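Local coordinates for protein bifunctional enzyme IspD/IspF (Campylobacter jejuni, PDB 1W55) that makes 4-diphosphocytidyl-2-C-methyl-D-erythritol from CTP and methylerythritol 4-phosphate, and cyclises its 2-phosphate to methylerythritol 2,4-cyclodiphosphate with release of CMP, in isoprenoid precursor biosynthesis, at residues S5-A10 / K81-L86; A127-F132 / L137-I142; M308-K313 / T343-F348. One frame throughout, in Å; residues are numbered along the deposited sequence.

Interaction 1: residues S5-A10 / K81-L86. With C (cytidine-5'-monophosphate), chain D.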
loop_
_atom_site.group_PDB
_atom_site.type_symbol
_atom_site.label_atom_id
_atom_site.label_comp_id
_atom_site.label_asym_id
_atom_site.label_seq_id
_atom_site.Cartn_x
_atom_site.Cartn_y
_atom_site.Cartn_z
ATOM N N SER A 5 5.920 14.107 -37.211
ATOM C CA SER A 5 4.865 14.886 -36.567
ATOM C C SER A 5 3.872 13.936 -35.891
ATOM O O SER A 5 3.959 12.724 -36.056
ATOM C CB SER A 5 4.146 15.774 -37.583
ATOM O OG SER A 5 5.021 16.740 -38.133
ATOM N N LEU A 6 2.948 14.495 -35.113
ATOM C CA LEU A 6 1.958 13.700 -34.399
ATOM C C LEU A 6 0.550 14.202 -34.710
ATOM O O LEU A 6 0.291 15.409 -34.638
ATOM C CB LEU A 6 2.224 13.712 -32.881
ATOM C CG LEU A 6 1.193 13.025 -31.962
ATOM C CD1 LEU A 6 1.190 11.519 -32.177
ATOM C CD2 LEU A 6 1.411 13.355 -30.473
ATOM N N ILE A 7 -0.335 13.276 -35.091
ATOM C CA ILE A 7 -1.762 13.578 -35.200
ATOM C C ILE A 7 -2.532 12.766 -34.165
ATOM O O ILE A 7 -2.514 11.526 -34.185
ATOM C CB ILE A 7 -2.316 13.300 -36.620
ATOM C CG1 ILE A 7 -1.615 14.172 -37.675
ATOM C CG2 ILE A 7 -3.837 13.516 -36.648
ATOM C CD1 ILE A 7 -1.994 13.807 -39.129
ATOM N N MET A 8 -3.189 13.474 -33.248
ATOM C CA MET A 8 -4.069 12.844 -32.268
ATOM C C MET A 8 -5.500 12.923 -32.778
ATOM O O MET A 8 -6.009 14.004 -33.071
ATOM C CB MET A 8 -3.947 13.520 -30.893
ATOM C CG MET A 8 -2.557 13.435 -30.250
ATOM S SD MET A 8 -1.943 11.745 -29.980
ATOM C CE MET A 8 -3.184 11.099 -28.822
ATOM N N LEU A 9 -6.149 11.776 -32.890
ATOM C CA LEU A 9 -7.502 11.738 -33.433
ATOM C C LEU A 9 -8.518 11.787 -32.292
ATOM O O LEU A 9 -8.654 10.831 -31.553
ATOM C CB LEU A 9 -7.689 10.487 -34.311
ATOM C CG LEU A 9 -6.862 10.467 -35.611
ATOM C CD1 LEU A 9 -6.955 9.128 -36.281
ATOM C CD2 LEU A 9 -7.295 11.574 -36.596
ATOM N N ALA A 10 -9.230 12.900 -32.167
ATOM C CA ALA A 10 -10.062 13.157 -30.994
ATOM C C ALA A 10 -11.424 13.757 -31.342
ATOM O O ALA A 10 -12.097 14.305 -30.467
ATOM C CB ALA A 10 -9.322 14.080 -30.024
ATOM N N LYS A 81 -7.386 12.751 -42.856
ATOM C CA LYS A 81 -7.043 13.356 -44.141
ATOM C C LYS A 81 -6.918 14.871 -44.026
ATOM O O LYS A 81 -5.975 15.470 -44.561
ATOM C CB LYS A 81 -8.078 12.963 -45.209
ATOM C CG LYS A 81 -7.988 13.749 -46.517
ATOM C CD LYS A 81 -9.012 13.254 -47.536
ATOM C CE LYS A 81 -8.620 13.668 -48.956
ATOM N NZ LYS A 81 -9.359 12.854 -49.965
ATOM N N LYS A 82 -7.863 15.493 -43.324
ATOM C CA LYS A 82 -7.820 16.941 -43.116
ATOM C C LYS A 82 -6.603 17.351 -42.296
ATOM O O LYS A 82 -5.928 18.321 -42.629
ATOM C CB LYS A 82 -9.101 17.441 -42.449
ATOM C CG LYS A 82 -10.361 17.280 -43.298
ATOM C CD LYS A 82 -11.617 17.528 -42.468
ATOM C CE LYS A 82 -11.764 19.013 -42.110
ATOM N NZ LYS A 82 -13.012 19.283 -41.343
ATOM N N ALA A 83 -6.307 16.601 -41.238
ATOM C CA ALA A 83 -5.161 16.923 -40.380
ATOM C C ALA A 83 -3.827 16.734 -41.099
ATOM O O ALA A 83 -2.865 17.454 -40.822
ATOM C CB ALA A 83 -5.202 16.103 -39.098
ATOM N N LEU A 84 -3.765 15.761 -42.007
ATOM C CA LEU A 84 -2.543 15.523 -42.791
ATOM C C LEU A 84 -2.111 16.713 -43.660
ATOM O O LEU A 84 -0.918 16.896 -43.896
ATOM C CB LEU A 84 -2.663 14.259 -43.651
ATOM C CG LEU A 84 -2.534 12.914 -42.930
ATOM C CD1 LEU A 84 -3.115 11.800 -43.777
ATOM C CD2 LEU A 84 -1.084 12.613 -42.565
ATOM N N GLU A 85 -3.064 17.526 -44.111
ATOM C CA GLU A 85 -2.743 18.712 -44.910
ATOM C C GLU A 85 -1.921 19.729 -44.111
ATOM O O GLU A 85 -1.361 20.672 -44.680
ATOM C CB GLU A 85 -4.010 19.350 -45.500
ATOM C CG GLU A 85 -4.639 18.537 -46.626
ATOM C CD GLU A 85 -3.671 18.247 -47.777
ATOM O OE1 GLU A 85 -3.418 19.160 -48.599
ATOM O OE2 GLU A 85 -3.156 17.107 -47.863
ATOM N N LEU A 86 -1.832 19.511 -42.800
ATOM C CA LEU A 86 -1.026 20.346 -41.918
ATOM C C LEU A 86 0.413 19.810 -41.761
ATOM O O LEU A 86 1.287 20.497 -41.223
ATOM C CB LEU A 86 -1.720 20.474 -40.551
ATOM C CG LEU A 86 -2.483 21.754 -40.148
ATOM C CD1 LEU A 86 -3.103 22.527 -41.322
ATOM C CD2 LEU A 86 -3.543 21.474 -39.065
HETATM O OP3 C D . -12.807 3.701 -32.782
HETATM P P C D . -13.264 4.751 -33.765
HETATM O OP1 C D . -14.663 5.241 -33.487
HETATM O OP2 C D . -12.954 4.438 -35.211
HETATM O "O5'" C D . -12.392 6.055 -33.395
HETATM C "C5'" C D . -10.974 6.055 -33.453
HETATM C "C4'" C D . -10.439 7.459 -33.168
HETATM O "O4'" C D . -10.725 8.358 -34.247
HETATM C "C3'" C D . -11.041 8.073 -31.918
HETATM O "O3'" C D . -9.971 8.622 -31.172
HETATM C "C2'" C D . -11.955 9.172 -32.414
HETATM O "O2'" C D . -12.031 10.278 -31.522
HETATM C "C1'" C D . -11.318 9.554 -33.741
HETATM N N1 C D . -12.326 10.042 -34.680
HETATM C C2 C D . -12.112 11.282 -35.305
HETATM O O2 C D . -11.070 11.948 -35.058
HETATM N N3 C D . -13.041 11.736 -36.171
HETATM C C4 C D . -14.174 11.027 -36.429
HETATM N N4 C D . -15.098 11.514 -37.299
HETATM C C5 C D . -14.399 9.801 -35.814
HETATM C C6 C D . -13.441 9.322 -34.929
#
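Ile7 points from its strand toward Ala83 and Leu84, and its two branches share the work. The CG2 methyl sits 3.8 Å from the CB of Ala83. The longer branch passes on, and its CD1 comes within 3.7 Å of Leu84 CD2. Ile7 CG1 lies beside the backbone N, opposite the carbonyl carbon (chi1 -61°). CG2 is the branch opposite the N, and this split lets one side chain touch two consecutive residues, Ala83 and Leu84. Ile7 CD1 also lies 3.9 Å from Ala83 CB, so the small alanine is met by both methyls. The side chains of Ile7 and Leu84 cross at about a right angle, with the end of Leu84 coming nearer to the strand than its first bond suggests. At Ile7 and Ala83 the two backbones are 7.0 Å apart, measured between the CA atoms. All three residues are buried.

The strand 4-9 is an inner strand of the parallel part of the Rossmann-like sheet of the cytidylyltransferase domain, between strands 50-54 and 91-96. Helix 76-84 belongs to the beta-alpha-beta crossover from strand 68-71 to strand 91-96, and it covers this face of the sheet. Leu80 adds to the cover over Ile7. Val92 touches both Ile7 and Leu84, and Val51 of strand 50-54 touches Ala83.

The same strand leads into the nucleotide pocket. The O3' of the bound CMP donates a hydrogen bond of 2.6 Å to Leu9 O, and Leu9 CB lies 3.7 Å from the ribose O4'. Next along the chain, Ala10 CA approaches O2' at 3.5 Å.

Interaction 2: residues A127-F132 / L137-I142. With C (cytidine-5'-monophosphate), chain B; EDO (1,2-ethanediol), chain F.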
loop_
_atom_site.group_PDB
_atom_site.type_symbol
_atom_site.label_atom_id
_atom_site.label_comp_id
_atom_site.label_asym_id
_atom_site.label_seq_id
_atom_site.Cartn_x
_atom_site.Cartn_y
_atom_site.Cartn_z
ATOM N N ALA A 127 -5.943 -15.936 -28.798
ATOM C CA ALA A 127 -5.957 -17.363 -28.466
ATOM C C ALA A 127 -7.358 -17.888 -28.167
ATOM O O ALA A 127 -7.559 -19.094 -27.979
ATOM C CB ALA A 127 -5.037 -17.640 -27.301
ATOM N N ASP A 128 -8.325 -16.982 -28.116
ATOM C CA ASP A 128 -9.722 -17.371 -27.991
ATOM C C ASP A 128 -10.299 -17.856 -29.324
ATOM O O ASP A 128 -9.923 -17.364 -30.400
ATOM C CB ASP A 128 -10.560 -16.186 -27.505
ATOM C CG ASP A 128 -10.180 -15.716 -26.102
ATOM O OD1 ASP A 128 -9.791 -16.550 -25.243
ATOM O OD2 ASP A 128 -10.262 -14.511 -25.773
ATOM N N THR A 129 -11.218 -18.816 -29.232
ATOM C CA THR A 129 -12.175 -19.089 -30.294
ATOM C C THR A 129 -12.775 -17.764 -30.775
ATOM O O THR A 129 -13.256 -16.948 -29.965
ATOM C CB THR A 129 -13.286 -20.005 -29.763
ATOM O OG1 THR A 129 -12.707 -21.227 -29.296
ATOM C CG2 THR A 129 -14.245 -20.449 -30.889
ATOM N N THR A 130 -12.734 -17.564 -32.090
ATOM C CA THR A 130 -13.162 -16.338 -32.745
ATOM C C THR A 130 -14.314 -16.643 -33.685
ATOM O O THR A 130 -14.171 -17.455 -34.617
ATOM C CB THR A 130 -11.998 -15.733 -33.555
ATOM O OG1 THR A 130 -10.887 -15.471 -32.691
ATOM C CG2 THR A 130 -12.369 -14.337 -34.103
ATOM N N LEU A 131 -15.454 -16.004 -33.444
ATOM C CA LEU A 131 -16.585 -16.104 -34.362
ATOM C C LEU A 131 -16.752 -14.814 -35.154
ATOM O O LEU A 131 -16.648 -13.718 -34.603
ATOM C CB LEU A 131 -17.886 -16.443 -33.625
ATOM C CG LEU A 131 -17.861 -17.500 -32.517
ATOM C CD1 LEU A 131 -19.202 -17.570 -31.805
ATOM C CD2 LEU A 131 -17.476 -18.863 -33.080
ATOM N N PHE A 132 -16.966 -14.969 -36.456
ATOM C CA PHE A 132 -17.441 -13.908 -37.334
ATOM C C PHE A 132 -18.866 -14.272 -37.716
ATOM O O PHE A 132 -19.102 -15.328 -38.315
ATOM C CB PHE A 132 -16.566 -13.798 -38.582
ATOM C CG PHE A 132 -16.919 -12.632 -39.481
ATOM C CD1 PHE A 132 -16.441 -11.352 -39.209
ATOM C CD2 PHE A 132 -17.729 -12.820 -40.611
ATOM C CE1 PHE A 132 -16.765 -10.277 -40.037
ATOM C CE2 PHE A 132 -18.063 -11.747 -41.452
ATOM C CZ PHE A 132 -17.578 -10.476 -41.168
ATOM N N LEU A 137 -13.840 -18.870 -37.057
ATOM C CA LEU A 137 -12.700 -18.506 -37.894
ATOM C C LEU A 137 -11.459 -19.124 -37.312
ATOM O O LEU A 137 -11.437 -19.474 -36.130
ATOM C CB LEU A 137 -12.480 -16.998 -37.886
ATOM C CG LEU A 137 -13.440 -16.061 -38.599
ATOM C CD1 LEU A 137 -12.842 -14.676 -38.570
ATOM C CD2 LEU A 137 -13.720 -16.517 -40.033
ATOM N N GLN A 138 -10.412 -19.224 -38.125
ATOM C CA GLN A 138 -9.129 -19.720 -37.651
ATOM C C GLN A 138 -8.434 -18.628 -36.844
ATOM O O GLN A 138 -7.944 -17.641 -37.403
ATOM C CB GLN A 138 -8.255 -20.190 -38.826
ATOM C CG GLN A 138 -7.051 -21.046 -38.417
ATOM C CD GLN A 138 -7.433 -22.498 -38.135
ATOM O OE1 GLN A 138 -8.000 -23.178 -38.995
ATOM N NE2 GLN A 138 -7.131 -22.970 -36.931
ATOM N N ARG A 139 -8.392 -18.812 -35.526
ATOM C CA ARG A 139 -7.952 -17.744 -34.622
ATOM C C ARG A 139 -6.493 -17.343 -34.802
ATOM O O ARG A 139 -6.138 -16.193 -34.554
ATOM C CB ARG A 139 -8.249 -18.099 -33.161
ATOM C CG ARG A 139 -7.501 -19.322 -32.623
ATOM C CD ARG A 139 -8.155 -19.937 -31.403
ATOM N NE ARG A 139 -7.375 -21.048 -30.865
ATOM C CZ ARG A 139 -7.769 -21.834 -29.874
ATOM N NH1 ARG A 139 -8.944 -21.632 -29.290
ATOM N NH2 ARG A 139 -6.982 -22.820 -29.454
ATOM N N GLU A 140 -5.665 -18.285 -35.256
ATOM C CA GLU A 140 -4.232 -18.054 -35.475
ATOM C C GLU A 140 -3.954 -17.015 -36.573
ATOM O O GLU A 140 -2.887 -16.394 -36.589
ATOM C CB GLU A 140 -3.514 -19.373 -35.831
ATOM C CG GLU A 140 -3.479 -20.413 -34.710
ATOM C CD GLU A 140 -4.723 -21.301 -34.662
ATOM O OE1 GLU A 140 -5.499 -21.320 -35.648
ATOM O OE2 GLU A 140 -4.936 -21.983 -33.627
ATOM N N LYS A 141 -4.911 -16.836 -37.487
ATOM C CA LYS A 141 -4.753 -15.887 -38.598
ATOM C C LYS A 141 -5.276 -14.480 -38.271
ATOM O O LYS A 141 -5.216 -13.562 -39.111
ATOM C CB LYS A 141 -5.434 -16.436 -39.861
ATOM C CG LYS A 141 -4.825 -17.754 -40.349
ATOM C CD LYS A 141 -5.366 -18.136 -41.720
ATOM C CE LYS A 141 -4.572 -19.300 -42.324
ATOM N NZ LYS A 141 -5.513 -20.350 -42.804
ATOM N N ILE A 142 -5.795 -14.319 -37.051
ATOM C CA ILE A 142 -6.364 -13.045 -36.624
ATOM C C ILE A 142 -5.286 -12.130 -36.073
ATOM O O ILE A 142 -4.432 -12.576 -35.309
ATOM C CB ILE A 142 -7.470 -13.279 -35.571
ATOM C CG1 ILE A 142 -8.654 -14.047 -36.187
ATOM C CG2 ILE A 142 -7.905 -11.959 -34.915
ATOM C CD1 ILE A 142 -9.596 -13.209 -37.066
HETATM O OP3 C B . -6.125 -23.183 -26.027
HETATM P P C B . -6.083 -24.661 -26.335
HETATM O OP1 C B . -4.690 -25.157 -26.628
HETATM O OP2 C B . -7.162 -25.139 -27.278
HETATM O "O5'" C B . -6.380 -25.374 -24.919
HETATM C "C5'" C B . -7.587 -25.156 -24.204
HETATM C "C4'" C B . -7.632 -26.056 -22.969
HETATM O "O4'" C B . -7.810 -27.432 -23.330
HETATM C "C3'" C B . -6.363 -25.983 -22.143
HETATM O "O3'" C B . -6.757 -25.836 -20.792
HETATM C "C2'" C B . -5.674 -27.315 -22.350
HETATM O "O2'" C B . -4.944 -27.747 -21.207
HETATM C "C1'" C B . -6.839 -28.239 -22.663
HETATM N N1 C B . -6.417 -29.330 -23.540
HETATM C C2 C B . -6.707 -30.649 -23.155
HETATM O O2 C B . -7.323 -30.876 -22.079
HETATM N N3 C B . -6.317 -31.657 -23.962
HETATM C C4 C B . -5.639 -31.417 -25.117
HETATM N N4 C B . -5.249 -32.453 -25.905
HETATM C C5 C B . -5.342 -30.115 -25.507
HETATM C C6 C B . -5.750 -29.071 -24.687
HETATM C C1 EDO F . -11.897 -21.969 -25.798
HETATM O O1 EDO F . -10.614 -21.597 -25.317
HETATM C C2 EDO F . -12.765 -20.737 -25.936
HETATM O O2 EDO F . -12.057 -19.756 -26.658
HETATM O O HOH W 1 -11.740 -19.866 -33.555
#
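Leu137 N donates to Thr130 O at 2.8 Å, with an N-H...O angle of 163°. The bond belongs to the beta hairpin of strands 130-132 and 135-137, the arm that IspD enzymes extend over the partner in their dimer. Here too the arm reaches the second subunit, and Thr130 to Phe132 and Ile142 continue the sheet in an antiparallel ladder with a strand of that chain. One water joins the two segments beside the direct bond, accepting from Thr130 N and donating to Leu137 O at 2.6 Å. Farther out, Leu137 CD1 lies against Phe132 CB at 3.8 Å.

Arg139 runs alongside the first segment. Its CG is set between the backbone N and the carbonyl carbon (chi1 64°), and from there the chain is extended to NE. The aliphatic part rides along the backbone, with CD 3.3 Å from Asp128 O. Ala127 O lies over one face of the guanidinium, toward its rim, and is badly angled for a bond. That oxygen is taken by Lys191 of the second subunit. Thr130 OG1 donates to Asp128 O from above the carbonyl plane, which probably steadies the backbone here. Asp128 itself makes a salt bridge to Arg99 of the second subunit.

Arg139 probably positions methylerythritol phosphate for attack, and its end enters the nucleotide site of the second subunit. There NH2 gives a hydrogen bond to OP2 of the CMP at 3.2 Å and 156°, with the phosphate oxygen at the edge of the guanidinium and in its plane.

Interaction 3: residues M308-K313 / T343-F348. With C (cytidine-5'-monophosphate), chain C.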
loop_
_atom_site.group_PDB
_atom_site.type_symbol
_atom_site.label_atom_id
_atom_site.label_comp_id
_atom_site.label_asym_id
_atom_site.label_seq_id
_atom_site.Cartn_x
_atom_site.Cartn_y
_atom_site.Cartn_z
ATOM N N MET A 308 -35.047 37.118 -3.751
ATOM C CA MET A 308 -35.304 38.421 -3.167
ATOM C C MET A 308 -36.636 38.926 -3.708
ATOM O O MET A 308 -36.775 39.247 -4.895
ATOM C CB MET A 308 -34.145 39.371 -3.451
ATOM C CG MET A 308 -32.788 38.795 -2.982
ATOM S SD MET A 308 -31.343 39.219 -4.017
ATOM C CE MET A 308 -31.610 40.822 -4.312
ATOM N N ALA A 309 -37.629 38.939 -2.830
ATOM C CA ALA A 309 -38.983 39.314 -3.213
ATOM C C ALA A 309 -39.765 39.832 -2.013
ATOM O O ALA A 309 -39.814 39.184 -0.956
ATOM C CB ALA A 309 -39.705 38.133 -3.845
ATOM N N GLN A 310 -40.375 40.997 -2.182
ATOM C CA GLN A 310 -41.280 41.534 -1.172
ATOM C C GLN A 310 -42.522 40.642 -1.015
ATOM O O GLN A 310 -42.954 40.366 0.113
ATOM C CB GLN A 310 -41.655 42.980 -1.503
ATOM C CG GLN A 310 -42.146 43.781 -0.312
ATOM C CD GLN A 310 -41.113 43.920 0.797
ATOM O OE1 GLN A 310 -39.969 44.287 0.549
ATOM N NE2 GLN A 310 -41.529 43.644 2.028
ATOM N N SER A 311 -43.052 40.165 -2.145
ATOM C CA SER A 311 -44.207 39.263 -2.185
ATOM C C SER A 311 -44.134 38.399 -3.446
ATOM O O SER A 311 -43.434 38.760 -4.390
ATOM C CB SER A 311 -45.523 40.071 -2.204
ATOM O OG SER A 311 -45.594 40.973 -1.113
ATOM N N PRO A 312 -44.829 37.261 -3.473
ATOM C CA PRO A 312 -45.517 36.686 -2.312
ATOM C C PRO A 312 -44.567 35.905 -1.419
ATOM O O PRO A 312 -43.398 35.740 -1.788
ATOM C CB PRO A 312 -46.529 35.731 -2.951
ATOM C CG PRO A 312 -45.933 35.340 -4.225
ATOM C CD PRO A 312 -45.014 36.441 -4.678
ATOM N N LYS A 313 -45.062 35.450 -0.269
ATOM C CA LYS A 313 -44.289 34.631 0.663
ATOM C C LYS A 313 -44.059 33.259 0.051
ATOM O O LYS A 313 -44.993 32.624 -0.422
ATOM C CB LYS A 313 -45.009 34.496 2.016
ATOM C CG LYS A 313 -44.136 34.909 3.205
ATOM C CD LYS A 313 -44.485 34.173 4.495
ATOM C CE LYS A 313 -43.330 34.241 5.517
ATOM N NZ LYS A 313 -42.937 35.637 5.928
ATOM N N THR A 343 -36.718 43.028 0.995
ATOM C CA THR A 343 -35.746 44.102 1.174
ATOM C C THR A 343 -36.313 45.216 2.050
ATOM O O THR A 343 -35.913 46.369 1.925
ATOM C CB THR A 343 -35.251 44.662 -0.189
ATOM O OG1 THR A 343 -36.353 45.205 -0.927
ATOM C CG2 THR A 343 -34.713 43.532 -1.089
ATOM N N GLU A 344 -37.237 44.863 2.946
ATOM C CA GLU A 344 -37.801 45.819 3.907
ATOM C C GLU A 344 -38.473 46.981 3.196
ATOM O O GLU A 344 -38.356 48.131 3.635
ATOM C CB GLU A 344 -36.706 46.383 4.837
ATOM C CG GLU A 344 -35.943 45.347 5.634
ATOM C CD GLU A 344 -36.854 44.419 6.392
ATOM O OE1 GLU A 344 -37.624 44.903 7.252
ATOM O OE2 GLU A 344 -36.804 43.204 6.120
ATOM N N LYS A 345 -39.121 46.679 2.073
ATOM C CA LYS A 345 -39.820 47.669 1.259
ATOM C C LYS A 345 -38.872 48.666 0.607
ATOM O O LYS A 345 -39.296 49.726 0.166
ATOM C CB LYS A 345 -40.921 48.390 2.069
ATOM C CG LYS A 345 -41.995 47.454 2.628
ATOM C CD LYS A 345 -42.843 48.136 3.692
ATOM C CE LYS A 345 -43.933 47.203 4.213
ATOM N NZ LYS A 345 -44.727 47.803 5.340
ATOM N N LEU A 346 -37.593 48.311 0.512
ATOM C CA LEU A 346 -36.599 49.206 -0.084
ATOM C C LEU A 346 -36.237 48.843 -1.519
ATOM O O LEU A 346 -36.226 47.674 -1.901
ATOM C CB LEU A 346 -35.333 49.260 0.773
ATOM C CG LEU A 346 -35.491 49.662 2.234
ATOM C CD1 LEU A 346 -34.126 49.657 2.902
ATOM C CD2 LEU A 346 -36.189 51.031 2.376
ATOM N N GLY A 347 -35.949 49.870 -2.308
ATOM C CA GLY A 347 -35.546 49.697 -3.683
ATOM C C GLY A 347 -36.632 49.175 -4.593
ATOM O O GLY A 347 -37.794 49.034 -4.181
ATOM N N PHE A 348 -36.257 48.888 -5.839
ATOM C CA PHE A 348 -37.199 48.359 -6.816
ATOM C C PHE A 348 -37.884 47.063 -6.356
ATOM O O PHE A 348 -39.074 46.869 -6.631
ATOM C CB PHE A 348 -36.564 48.247 -8.223
ATOM C CG PHE A 348 -35.717 47.010 -8.450
ATOM C CD1 PHE A 348 -36.302 45.800 -8.829
ATOM C CD2 PHE A 348 -34.328 47.072 -8.357
ATOM C CE1 PHE A 348 -35.521 44.663 -9.078
ATOM C CE2 PHE A 348 -33.531 45.943 -8.599
ATOM C CZ PHE A 348 -34.129 44.732 -8.958
HETATM O OP3 C C . -36.047 38.776 6.319
HETATM P P C C . -37.468 39.114 5.983
HETATM O OP1 C C . -37.626 39.782 4.655
HETATM O OP2 C C . -38.144 39.850 7.104
HETATM O "O5'" C C . -38.209 37.701 5.842
HETATM C "C5'" C C . -38.362 36.823 6.947
HETATM C "C4'" C C . -38.537 35.388 6.452
HETATM O "O4'" C C . -39.675 35.252 5.587
HETATM C "C3'" C C . -37.368 34.848 5.628
HETATM O "O3'" C C . -36.331 34.311 6.445
HETATM C "C2'" C C . -38.021 33.774 4.776
HETATM O "O2'" C C . -38.179 32.589 5.550
HETATM C "C1'" C C . -39.433 34.272 4.563
HETATM N N1 C C . -39.754 34.848 3.233
HETATM C C2 C C . -40.446 34.081 2.272
HETATM O O2 C C . -40.745 32.894 2.525
HETATM N N3 C C . -40.785 34.611 1.068
HETATM C C4 C C . -40.459 35.891 0.765
HETATM N N4 C C . -40.794 36.430 -0.440
HETATM C C5 C C . -39.766 36.657 1.692
HETATM C C6 C C . -39.430 36.119 2.934
#
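Gln310 and Thr343 mark the closest approach of the two backbones, 6.5 Å between CA atoms. Segment 308-313 leaves the end of strand 298-308 as a loop, with a cis peptide bond before Pro312. Segment 343-348 follows strand 336-341 and makes a type I' beta turn from Thr343 to Leu346. Glu344 and Lys345 both have positive phi, 59° and 67°. Leu346 N closes the turn on Thr343 O, and Thr343 OG1 donates to Leu346 O at 2.7 Å, on a lone pair in the carbonyl plane.

The turn directs the N-H of Lys345 to the loop. Gln310 OE1 accepts it at 3.0 Å. The donor stands above the plane of the amide carbonyl, so the bond is not on a lone pair. Gln310 reaches it because its chain starts out opposite the backbone N and then bends at chi2 (61°). The other end of the amide, NE2, lies 3.9 Å from Lys345 CG, and the two side chains cross at a slant. Thr342 and Lys352 also touch Gln310.

Both segments line the site of the cyclodiphosphate synthase domain where CMP is bound. Its N4 donates to Ala309 O at 3.0 Å and, weakly, to Pro312 O at the same distance. These two acceptors suit the amino group of cytosine. Lys313 CG lies 3.9 Å from the base carbon C2. Glu344 OE2 is 3.7 Å from the phosphate OP2, and the Glu344 side chain is about 5 Å from a magnesium ion. Asp265 of the third subunit also binds the nucleotide. The bond from Lys345 N to Gln310 OE1 thus ties the base-binding loop to the turn that bears Glu344, and it probably helps to fix their spacing.

How the interactions relate
Interactions 1 and 2 belong to the cytidylyltransferase domain, with centres about 33 Å apart and nearest atoms about 21 Å apart. They meet equivalent nucleotide sites in two subunits: interaction 1 this chain's own, interaction 2 that of the second subunit. The site beside Ser5-Ala10 is completed by Arg139 of the second subunit, and Arg139 of this chain enters the second subunit's site in return. Interaction 3 lies in the synthase domain, on the other side of the chain's centre. Its centre is about 59 Å from that of interaction 1 and about 74 Å from that of interaction 2. A different bound CMP meets residues of each contact's segments, so the three together sample both active-site types.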